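Side-chain contact in uroporphyrin-III C-methyltransferase (Pseudomonas denitrificans, PDB 1S4D), which catalyses the two successive S-adenosyl-L-methionine-dependent methylations, at C-2 and C-7, that convert uroporphyrinogen III to precorrin-2 on the way to cobalamin and siroheme: residues D42-D47 with K56-G61. Residues are numbered along the deposited sequence; the frame is centred on the assembly and turned at random.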
# COMPACT_ATOMS: atom_id res chain seq x y z
N ASP B 42 -22.01 -13.58 3.78
CA ASP B 42 -22.63 -14.89 3.67
C ASP B 42 -21.61 -15.89 3.15
O ASP B 42 -21.65 -17.05 3.52
CB ASP B 42 -23.84 -14.85 2.75
CG ASP B 42 -25.00 -14.08 3.34
OD1 ASP B 42 -25.35 -14.37 4.50
OD2 ASP B 42 -25.61 -13.18 2.73
N VAL B 43 -20.70 -15.43 2.32
CA VAL B 43 -19.69 -16.30 1.75
C VAL B 43 -18.38 -15.54 1.56
O VAL B 43 -18.37 -14.39 1.15
CB VAL B 43 -20.23 -17.05 0.47
CG1 VAL B 43 -20.70 -16.08 -0.61
CG2 VAL B 43 -19.22 -18.05 -0.07
N ILE B 44 -17.28 -16.17 1.94
CA ILE B 44 -15.97 -15.55 1.89
C ILE B 44 -15.12 -16.39 0.95
O ILE B 44 -14.73 -17.53 1.29
CB ILE B 44 -15.34 -15.50 3.30
CG1 ILE B 44 -16.18 -14.61 4.22
CG2 ILE B 44 -13.90 -14.97 3.26
CD1 ILE B 44 -15.79 -14.69 5.64
N VAL B 45 -14.90 -15.85 -0.24
CA VAL B 45 -14.07 -16.51 -1.23
C VAL B 45 -12.68 -15.94 -1.04
O VAL B 45 -12.45 -14.74 -1.25
CB VAL B 45 -14.61 -16.27 -2.64
CG1 VAL B 45 -13.76 -16.96 -3.70
CG2 VAL B 45 -16.04 -16.75 -2.72
N HIS B 46 -11.76 -16.79 -0.60
CA HIS B 46 -10.45 -16.32 -0.18
C HIS B 46 -9.26 -17.02 -0.88
O HIS B 46 -9.41 -18.08 -1.45
CB HIS B 46 -10.33 -16.45 1.33
CG HIS B 46 -10.27 -17.86 1.79
ND1 HIS B 46 -11.35 -18.52 2.34
CD2 HIS B 46 -9.25 -18.76 1.78
CE1 HIS B 46 -11.00 -19.76 2.64
NE2 HIS B 46 -9.73 -19.93 2.30
N ASP B 47 -8.10 -16.37 -0.81
CA ASP B 47 -6.84 -16.88 -1.33
C ASP B 47 -6.20 -17.95 -0.43
O ASP B 47 -6.54 -18.05 0.74
CB ASP B 47 -5.84 -15.73 -1.41
CG ASP B 47 -6.17 -14.76 -2.52
OD1 ASP B 47 -5.63 -13.62 -2.49
OD2 ASP B 47 -6.94 -15.06 -3.46
N LYS B 56 -11.65 -16.22 11.18
CA LYS B 56 -12.32 -16.40 12.47
C LYS B 56 -13.33 -15.29 12.79
O LYS B 56 -14.13 -15.44 13.71
CB LYS B 56 -11.27 -16.50 13.59
CG LYS B 56 -11.30 -17.81 14.41
CD LYS B 56 -12.14 -17.67 15.69
CE LYS B 56 -11.32 -17.96 16.96
NZ LYS B 56 -11.97 -19.02 17.79
N LEU B 57 -13.29 -14.19 12.05
CA LEU B 57 -14.20 -13.08 12.28
C LEU B 57 -15.56 -13.30 11.60
O LEU B 57 -16.58 -12.66 11.97
CB LEU B 57 -13.59 -11.76 11.79
CG LEU B 57 -12.56 -11.05 12.67
CD1 LEU B 57 -11.96 -9.89 11.93
CD2 LEU B 57 -13.17 -10.55 13.97
N ALA B 58 -15.58 -14.19 10.61
CA ALA B 58 -16.80 -14.56 9.90
C ALA B 58 -17.86 -14.98 10.89
O ALA B 58 -17.54 -15.59 11.91
CB ALA B 58 -16.52 -15.69 8.94
N ARG B 59 -19.11 -14.61 10.63
CA ARG B 59 -20.22 -15.08 11.46
C ARG B 59 -20.33 -16.60 11.31
O ARG B 59 -19.85 -17.16 10.31
CB ARG B 59 -21.54 -14.36 11.11
CG ARG B 59 -21.96 -14.41 9.64
CD ARG B 59 -23.47 -14.55 9.40
NE ARG B 59 -23.94 -13.67 8.33
CZ ARG B 59 -24.80 -12.66 8.50
NH1 ARG B 59 -25.30 -12.39 9.70
NH2 ARG B 59 -25.15 -11.91 7.45
N PRO B 60 -20.90 -17.29 12.30
CA PRO B 60 -21.04 -18.75 12.19
C PRO B 60 -22.09 -19.07 11.13
O PRO B 60 -23.13 -18.38 11.03
CB PRO B 60 -21.51 -19.18 13.60
CG PRO B 60 -21.35 -17.96 14.48
CD PRO B 60 -21.47 -16.77 13.56
N GLY B 61 -21.80 -20.10 10.33
CA GLY B 61 -22.65 -20.44 9.21
C GLY B 61 -22.41 -19.61 7.95
O GLY B 61 -23.17 -19.75 6.99
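Ile44 and Ala58, whose CA atoms lie 8.1 Å apart, form the inner of two touching pairs between strand 43-46 and the loop 56-61 that leads back to strand 63-66, while Asp42 and Arg59 form the outer one. The methyl end of Ile44 meets the single methyl of Ala58, CD1 to CB at 3.5 Å, with both CA-CB bonds pointing toward the other segment. CG1 of Ile44 stands anti to the carbonyl carbon (chi1 -64°) and the chain then runs extended to CD1, which carries the terminal methyl out to the loop. The same side chain packs on Leu38 of helix 32-40 and on Leu64 and Leu96 of the flanking strands, and Ala58 thus borders the apolar surroundings of Ile44.

Asp42 and Arg59 approach differently: their side chains run alongside one another in the same direction, with carboxylate and guanidinium planes only 13° apart. The guanidinium is met obliquely, with OD1 of Asp42 3.8 Å from NH2 of Arg59 in a long salt bridge and 4.1 Å from its NE. Bent at chi2 and chi3, the Arg59 chain brings its guanidinium beside OD1, although its CB does not point at the strand. The other carboxylate oxygen of Asp42, OD2, accepts a hydrogen bond from the backbone N of Arg94, and the Arg59 side chain touches that residue too.

The contact thus joins the loop between strands 43-46 and 63-66 to the parallel sheet of the N-terminal half through one methyl-methyl touch and one long ionic pair. The carboxylate is probably oriented more by the backbone N of Arg94 than by Arg59, which probably contributes mainly a longer-range electrostatic attraction at this solvent-facing end of the contact.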